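Local coordinates for protein LIP (Serratia marcescens, PDB 4A1R) that is a membrane-bound lipoprotein component of the type VI secretion system, probably helping to build the envelope-spanning part of that machine, at residues R34-R39 against N62-S67. Residues are numbered along the deposited sequence; the frame is centred on the assembly and turned at random. Where two conformers were deposited one is given.
Sequences RVLLLR and NSLLDS
Leu37 faces both Leu65 and Asp66, two residues set against one across an antiparallel strand pair, and its carbonyl oxygen takes a hydrogen bond from each. Leu65 N is 2.7 Å from Leu37 O and Asp66 N is 3.2 Å from it, both donors lying on the same face of the carbonyl plane. In return Leu37 N donates to Asp66 O, and the register slips by one residue before Leu38 pairs with Leu64. Leu65, the extra residue, has helix-like backbone angles (phi -86°, psi -47°), which turn its side chain to the side of Leu37 and Asp66. There the side chains of Leu37 and Leu65 cross obliquely, with Leu37 CD2 3.8 Å from Leu65 CB, while the CB atoms of Leu37 and Asp66 meet.

Beyond the slip, Arg39 N reaches Ser63 O, and the bend of the arginine chain at chi3 (-133°) sets NE beside Asn62 O. Arg39 NE donates to Asn62 O at 2.7 Å, the oxygen lying somewhat out of the guanidinium plane. Leu65 CD2 sits 3.5 Å above the centre of one guanidinium face and also touches Arg39 CG, the two side chains crossing at about a right angle. Asp88 forms a salt bridge with Arg39 NH1, so the backbone oxygen and the carboxylate hold the guanidinium at two nitrogens while the methyl covers one face.

On the other face of the sheet, Leu64 CD1 touches Leu36 CB (3.8 Å) and Leu38 CD2. Leu36 and Leu38 lie against Phe44 of helix 42-46 and Leu60 of helix 49-60, and Leu64 against Lys57. The two strands are joined through this helical excursion, and strand 64-72 forms an outer edge of its four-stranded sheet. The whole is a classic beta bulge at the edge of the beta-sandwich of a TssJ-type lipoprotein.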
ATOM      1  N   ARG A  34      -3.061  -1.988   5.445  1.00 19.13           N
ATOM      2  CA  ARG A  34      -4.152  -1.410   4.656  1.00 19.78           C
ATOM      3  C   ARG A  34      -3.657  -0.891   3.317  1.00 22.28           C
ATOM      4  O   ARG A  34      -2.543  -0.400   3.208  1.00 20.56           O
ATOM      5  CB  ARG A  34      -4.858  -0.328   5.464  1.00 19.78           C
ATOM      6  CG  ARG A  34      -5.413  -0.847   6.799  1.00 24.77           C
ATOM      7  CD  ARG A  34      -6.049   0.283   7.577  1.00 23.77           C
ATOM      8  NE  ARG A  34      -7.159   0.878   6.842  1.00 30.85           N
ATOM      9  CZ  ARG A  34      -7.764   2.020   7.161  1.00 37.78           C
ATOM     10  NH1 ARG A  34      -7.361   2.742   8.202  1.00 38.38           N
ATOM     11  NH2 ARG A  34      -8.775   2.456   6.416  1.00 39.45           N
ATOM     12  N   VAL A  35      -4.486  -1.004   2.289  1.00 20.26           N
ATOM     13  CA  VAL A  35      -4.087  -0.570   0.958  1.00 20.52           C
ATOM     14  C   VAL A  35      -5.199   0.334   0.512  1.00 24.48           C
ATOM     15  O   VAL A  35      -6.366  -0.071   0.528  1.00 23.76           O
ATOM     16  CB  VAL A  35      -3.873  -1.754  -0.026  1.00 18.64           C
ATOM     17  CG1 VAL A  35      -3.672  -1.232  -1.453  1.00 24.30           C
ATOM     18  CG2 VAL A  35      -2.678  -2.597   0.376  1.00 22.46           C
ATOM     19  N   LEU A  36      -4.847   1.575   0.163  1.00 19.49           N
ATOM     20  CA  LEU A  36      -5.842   2.556  -0.176  1.00 22.02           C
ATOM     21  C   LEU A  36      -5.641   3.047  -1.615  1.00 30.10           C
ATOM     22  O   LEU A  36      -4.533   3.390  -2.020  1.00 25.39           O
ATOM     23  CB  LEU A  36      -5.794   3.742   0.813  1.00 19.45           C
ATOM     24  CG  LEU A  36      -6.181   3.516   2.294  1.00 25.99           C
ATOM     25  CD1 LEU A  36      -5.207   2.618   3.023  1.00 33.11           C
ATOM     26  CD2 LEU A  36      -6.187   4.856   3.010  1.00 25.53           C
ATOM     27  N   LEU A  37      -6.726   3.096  -2.384  1.00 26.54           N
ATOM     28  CA  LEU A  37      -6.657   3.707  -3.688  1.00 25.05           C
ATOM     29  C   LEU A  37      -6.977   5.199  -3.564  1.00 25.94           C
ATOM     30  O   LEU A  37      -8.024   5.592  -3.009  1.00 28.93           O
ATOM     31  CB  LEU A  37      -7.631   2.994  -4.640  1.00 29.30           C
ATOM     32  CG  LEU A  37      -7.510   3.377  -6.103  1.00 31.18           C
ATOM     33  CD1 LEU A  37      -6.268   2.721  -6.704  1.00 30.99           C
ATOM     34  CD2 LEU A  37      -8.769   2.918  -6.827  1.00 37.52           C
ATOM     35  N   LEU A  38      -6.062   6.027  -4.064  1.00 24.24           N
ATOM     36  CA  LEU A  38      -6.102   7.450  -3.819  1.00 27.75           C
ATOM     37  C   LEU A  38      -6.080   8.293  -5.092  1.00 31.53           C
ATOM     38  O   LEU A  38      -5.311   8.014  -6.027  1.00 31.40           O
ATOM     39  CB  LEU A  38      -4.904   7.885  -2.934  1.00 28.23           C
ATOM     40  CG  LEU A  38      -4.725   7.184  -1.574  1.00 28.30           C
ATOM     41  CD1 LEU A  38      -3.333   7.519  -1.018  1.00 31.82           C
ATOM     42  CD2 LEU A  38      -5.808   7.532  -0.555  1.00 26.72           C
ATOM     43  N   ARG A  39      -6.917   9.331  -5.075  1.00 36.70           N
ATOM     44  CA  ARG A  39      -6.936  10.395  -6.080  1.00 42.48           C
ATOM     45  C   ARG A  39      -5.686  11.232  -5.980  1.00 46.95           C
ATOM     46  O   ARG A  39      -5.223  11.790  -6.978  1.00 36.55           O
ATOM     47  CB  ARG A  39      -8.110  11.331  -5.840  1.00 45.54           C
ATOM     48  CG  ARG A  39      -9.414  10.886  -6.455  1.00 52.39           C
ATOM     49  CD  ARG A  39     -10.296  12.089  -6.745  1.00 58.18           C
ATOM     50  NE  ARG A  39     -11.655  11.869  -6.270  1.00 79.09           N
ATOM     51  CZ  ARG A  39     -12.613  11.260  -6.965  1.00 86.30           C
ATOM     52  NH1 ARG A  39     -12.378  10.811  -8.190  1.00 72.43           N
ATOM     53  NH2 ARG A  39     -13.812  11.097  -6.426  1.00 89.36           N
ATOM     54  N   ASN A  62     -12.599  13.164  -0.592  1.00 48.20           N
ATOM     55  CA  ASN A  62     -12.674  12.861  -2.013  1.00 52.87           C
ATOM     56  C   ASN A  62     -11.388  12.223  -2.495  1.00 43.65           C
ATOM     57  O   ASN A  62     -11.357  11.625  -3.575  1.00 43.95           O
ATOM     58  CB  ASN A  62     -12.954  14.140  -2.825  0.50 59.60           C
ATOM     59  CG  ASN A  62     -14.337  14.716  -2.569  0.50 60.35           C
ATOM     60  OD1 ASN A  62     -15.351  14.154  -2.992  0.50 66.68           O
ATOM     61  ND2 ASN A  62     -14.383  15.854  -1.890  0.50 65.45           N
ATOM     62  N   SER A  63     -10.322  12.337  -1.700  1.00 33.58           N
ATOM     63  CA  SER A  63      -9.059  11.743  -2.108  1.00 33.10           C
ATOM     64  C   SER A  63      -9.058  10.214  -1.995  1.00 23.31           C
ATOM     65  O   SER A  63      -8.278   9.561  -2.666  1.00 30.58           O
ATOM     66  CB  SER A  63      -7.838  12.377  -1.425  1.00 36.11           C
ATOM     67  OG  SER A  63      -7.617  11.845  -0.124  1.00 35.31           O
ATOM     68  N   LEU A  64      -9.976   9.659  -1.211  1.00 28.32           N
ATOM     69  CA  LEU A  64     -10.024   8.217  -1.042  1.00 30.29           C
ATOM     70  C   LEU A  64     -11.028   7.547  -1.991  1.00 26.85           C
ATOM     71  O   LEU A  64     -12.241   7.707  -1.872  1.00 35.85           O
ATOM     72  CB  LEU A  64     -10.276   7.842   0.422  1.00 24.66           C
ATOM     73  CG  LEU A  64     -10.437   6.345   0.755  1.00 27.39           C
ATOM     74  CD1 LEU A  64      -9.157   5.550   0.561  1.00 24.14           C
ATOM     75  CD2 LEU A  64     -11.032   6.131   2.145  1.00 29.56           C
ATOM     76  N   LEU A  65     -10.483   6.785  -2.922  1.00 29.61           N
ATOM     77  CA  LEU A  65     -11.288   6.041  -3.867  1.00 30.02           C
ATOM     78  C   LEU A  65     -11.713   4.695  -3.329  1.00 33.28           C
ATOM     79  O   LEU A  65     -12.875   4.323  -3.437  1.00 38.85           O
ATOM     80  CB  LEU A  65     -10.522   5.855  -5.178  1.00 30.25           C
ATOM     81  CG  LEU A  65     -10.166   7.148  -5.917  1.00 34.49           C
ATOM     82  CD1 LEU A  65      -9.613   6.829  -7.298  1.00 37.36           C
ATOM     83  CD2 LEU A  65     -11.369   8.080  -6.001  1.00 39.33           C
ATOM     84  N   ASP A  66     -10.777   3.949  -2.757  1.00 27.36           N
ATOM     85  CA  ASP A  66     -11.070   2.560  -2.384  1.00 33.57           C
ATOM     86  C   ASP A  66     -10.114   2.156  -1.261  1.00 24.04           C
ATOM     87  O   ASP A  66      -9.047   2.726  -1.180  1.00 25.22           O
ATOM     88  CB  ASP A  66     -10.810   1.660  -3.604  1.00 33.17           C
ATOM     89  CG  ASP A  66     -11.646   0.409  -3.596  1.00 46.53           C
ATOM     90  OD1 ASP A  66     -12.452   0.230  -2.654  1.00 38.83           O
ATOM     91  OD2 ASP A  66     -11.495  -0.400  -4.537  1.00 42.32           O
ATOM     92  N   SER A  67     -10.500   1.191  -0.412  1.00 25.13           N
ATOM     93  CA  SER A  67      -9.538   0.608   0.563  1.00 28.76           C
ATOM     94  C   SER A  67      -9.754  -0.872   0.881  1.00 26.47           C
ATOM     95  O   SER A  67     -10.872  -1.390   0.824  1.00 23.11           O
ATOM     96  CB  SER A  67      -9.478   1.428   1.846  1.00 34.38           C
ATOM     97  OG  SER A  67     -10.729   1.395   2.456  1.00 42.91           O
TER